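Local coordinates for protein succinate-semialdehyde dehydrogenase (Streptococcus pyogenes MGAS1882, PDB 4OHT) that probably oxidises succinate semialdehyde to succinate using NADP+ as the hydride acceptor, as a member of the aldehyde dehydrogenase family, at residues I125-P130 / M152-A157. Numbering follows the deposited sequence.
With NAP (NADP nicotinamide-adenine-dinucleotide phosphate), chain C.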
loop_
_atom_site.group_PDB
_atom_site.type_symbol
_atom_site.label_atom_id
_atom_site.label_comp_id
_atom_site.label_asym_id
_atom_site.label_seq_id
_atom_site.Cartn_x
_atom_site.Cartn_y
_atom_site.Cartn_z
ATOM N N ILE A 125 3.205 -14.175 3.690
ATOM C CA ILE A 125 2.016 -13.360 3.515
ATOM C C ILE A 125 0.775 -14.076 4.037
ATOM O O ILE A 125 0.564 -15.258 3.758
ATOM C CB ILE A 125 1.779 -13.049 2.015
ATOM C CG1 ILE A 125 2.981 -12.300 1.428
ATOM C CG2 ILE A 125 0.488 -12.251 1.849
ATOM C CD1 ILE A 125 3.243 -10.929 2.067
ATOM N N LEU A 126 -0.045 -13.354 4.795
ATOM C CA LEU A 126 -1.288 -13.911 5.310
ATOM C C LEU A 126 -2.427 -13.444 4.414
ATOM O O LEU A 126 -2.542 -12.252 4.116
ATOM C CB LEU A 126 -1.565 -13.426 6.732
ATOM C CG LEU A 126 -3.017 -13.639 7.182
ATOM C CD1 LEU A 126 -3.311 -15.140 7.290
ATOM C CD2 LEU A 126 -3.258 -12.937 8.523
ATOM N N ALA A 127 -3.264 -14.383 3.985
ATOM C CA ALA A 127 -4.413 -14.064 3.148
ATOM C C ALA A 127 -5.677 -14.457 3.904
ATOM O O ALA A 127 -5.781 -15.576 4.410
ATOM C CB ALA A 127 -4.341 -14.824 1.807
ATOM N N VAL A 128 -6.620 -13.524 3.992
ATOM C CA VAL A 128 -7.897 -13.758 4.661
ATOM C C VAL A 128 -8.920 -13.631 3.544
ATOM O O VAL A 128 -9.038 -12.571 2.933
ATOM C CB VAL A 128 -8.165 -12.701 5.754
ATOM C CG1 VAL A 128 -9.462 -13.029 6.501
ATOM C CG2 VAL A 128 -6.993 -12.664 6.722
ATOM N N GLU A 129 -9.657 -14.710 3.283
ATOM C CA GLU A 129 -10.615 -14.733 2.183
ATOM C C GLU A 129 -12.067 -15.055 2.533
ATOM O O GLU A 129 -12.358 -15.675 3.560
ATOM C CB GLU A 129 -10.121 -15.725 1.115
ATOM C CG GLU A 129 -8.696 -15.464 0.615
ATOM C CD GLU A 129 -8.499 -14.043 0.089
ATOM O OE1 GLU A 129 -9.421 -13.508 -0.557
ATOM O OE2 GLU A 129 -7.412 -13.459 0.309
ATOM N N PRO A 130 -13.004 -14.638 1.661
ATOM C CA PRO A 130 -14.446 -14.853 1.829
ATOM C C PRO A 130 -14.959 -16.097 1.088
ATOM O O PRO A 130 -14.248 -16.683 0.269
ATOM C CB PRO A 130 -15.030 -13.567 1.267
ATOM C CG PRO A 130 -14.154 -13.347 0.067
ATOM C CD PRO A 130 -12.748 -13.680 0.567
ATOM N N MET A 152 2.752 -18.462 1.605
ATOM C CA MET A 152 1.461 -17.965 2.056
ATOM C C MET A 152 0.709 -18.805 3.099
ATOM O O MET A 152 0.778 -20.035 3.093
ATOM C CB MET A 152 0.566 -17.768 0.831
ATOM C CG MET A 152 -0.856 -17.355 1.146
ATOM S SD MET A 152 -1.790 -16.955 -0.346
ATOM C CE MET A 152 -0.957 -15.421 -0.828
ATOM N N VAL A 153 0.010 -18.121 4.006
ATOM C CA VAL A 153 -0.820 -18.796 5.004
ATOM C C VAL A 153 -2.219 -18.246 4.781
ATOM O O VAL A 153 -2.411 -17.035 4.602
ATOM C CB VAL A 153 -0.356 -18.568 6.476
ATOM C CG1 VAL A 153 0.954 -19.309 6.706
ATOM C CG2 VAL A 153 -0.219 -17.079 6.795
ATOM N N LEU A 154 -3.192 -19.147 4.768
ATOM C CA LEU A 154 -4.564 -18.786 4.482
ATOM C C LEU A 154 -5.577 -19.007 5.589
ATOM O O LEU A 154 -5.602 -20.058 6.229
ATOM C CB LEU A 154 -5.019 -19.559 3.241
ATOM C CG LEU A 154 -6.508 -19.589 2.888
ATOM C CD1 LEU A 154 -6.935 -18.236 2.358
ATOM C CD2 LEU A 154 -6.757 -20.659 1.830
ATOM N N LYS A 155 -6.413 -17.998 5.794
ATOM C CA LYS A 155 -7.499 -18.062 6.760
ATOM C C LYS A 155 -8.709 -17.844 5.864
ATOM O O LYS A 155 -8.965 -16.720 5.418
ATOM C CB LYS A 155 -7.391 -16.933 7.788
ATOM C CG LYS A 155 -8.317 -17.075 8.993
ATOM C CD LYS A 155 -9.746 -16.669 8.673
ATOM C CE LYS A 155 -10.668 -16.902 9.858
ATOM N NZ LYS A 155 -11.981 -17.447 9.392
ATOM N N HIS A 156 -9.422 -18.927 5.565
ATOM C CA HIS A 156 -10.598 -18.863 4.706
ATOM C C HIS A 156 -11.858 -18.750 5.563
ATOM O O HIS A 156 -11.794 -18.877 6.785
ATOM C CB HIS A 156 -10.680 -20.120 3.840
ATOM C CG HIS A 156 -11.132 -19.858 2.437
ATOM N ND1 HIS A 156 -12.132 -18.962 2.129
ATOM C CD2 HIS A 156 -10.730 -20.393 1.260
ATOM C CE1 HIS A 156 -12.326 -18.954 0.821
ATOM N NE2 HIS A 156 -11.488 -19.814 0.272
ATOM N N ALA A 157 -12.998 -18.526 4.917
ATOM C CA ALA A 157 -14.261 -18.384 5.625
ATOM C C ALA A 157 -14.672 -19.663 6.365
ATOM O O ALA A 157 -14.357 -20.784 5.941
ATOM C CB ALA A 157 -15.355 -17.962 4.657
HETATM P PA NAP C . -16.320 -11.345 6.055
HETATM O O1A NAP C . -15.513 -10.121 6.379
HETATM O O2A NAP C . -17.384 -11.538 7.064
HETATM O O5B NAP C . -15.324 -12.594 6.027
HETATM C C5B NAP C . -14.239 -12.588 5.100
HETATM C C4B NAP C . -13.086 -13.276 5.782
HETATM O O4B NAP C . -12.610 -12.457 6.876
HETATM C C3B NAP C . -13.576 -14.551 6.406
HETATM O O3B NAP C . -12.531 -15.513 6.319
HETATM C C2B NAP C . -13.837 -14.171 7.816
HETATM O O2B NAP C . -13.750 -15.297 8.690
HETATM C C1B NAP C . -12.711 -13.238 8.086
HETATM N N9A NAP C . -12.931 -12.390 9.189
HETATM C C8A NAP C . -13.973 -11.549 9.364
HETATM N N7A NAP C . -13.797 -10.841 10.513
HETATM C C5A NAP C . -12.606 -11.227 11.105
HETATM C C6A NAP C . -11.818 -10.799 12.226
HETATM N N6A NAP C . -12.273 -9.859 13.123
HETATM N N1A NAP C . -10.600 -11.352 12.418
HETATM C C2A NAP C . -10.136 -12.271 11.598
HETATM N N3A NAP C . -10.835 -12.712 10.533
HETATM C C4A NAP C . -12.052 -12.227 10.257
HETATM O O3 NAP C . -16.993 -11.239 4.625
HETATM P PN NAP C . -17.840 -12.459 3.996
HETATM O O1N NAP C . -19.156 -12.534 4.710
HETATM O O2N NAP C . -17.074 -13.750 4.183
HETATM O O5D NAP C . -18.079 -12.188 2.526
HETATM P P2B NAP C . -15.062 -16.088 9.205
HETATM O O1X NAP C . -14.587 -17.168 10.146
HETATM O O2X NAP C . -15.946 -15.168 9.947
HETATM O O3X NAP C . -15.806 -16.692 8.058
#
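I125-V128 and M152-K155 run parallel as adjacent strands, their axes 4.8 Å apart at closest approach, joined by four backbone hydrogen bonds: V153 N to I125 O, A127 N to V153 O, K155 N to A127 O and E129 N to K155 O. On the face of L126 and V128, CD1 of L126 lies 3.7 Å from CG2 of V153, the side chains crossing at about a right angle. On the opposite face, A127 CB lies 4.0 Å from M152 SD and touches L154 CD1 more loosely; that methyl also meets E129 CG. E129 CB lies over one face of the H156 ring in a CH-pi contact, 4.1 Å from the centroid. The imidazole is held at both nitrogens, ND1 accepting the N-H of A157 and NE2 bonding to P134 O.

The C-terminal ends of the strands and the loops after them hold the adenosine ribose of NADP and its 2'-phosphate, V128 CG1 lying 3.2 Å from NADP O4B. With CG anti to the backbone N (chi1 -169°) and bends at chi2 and chi4, K155 sends NZ to phosphate oxygen O1X of NADP at 2.7 Å and to its ester oxygen O2B; NZ also bonds to H156 O and Y3 OH. The ribose hydroxyl O3B donates to E129 O at 2.8 Å. The 2'-phosphate contacts are consistent with the use of NADP as cofactor.

Helix 136-148 links the strands in a beta-alpha-beta unit of the Rossmann-like cofactor domain and packs on M152 and L154, while helix 188-195 meets L126 and K155 on the other face; strand 200-206 flanks 124-128, and 181-183 borders 152-155.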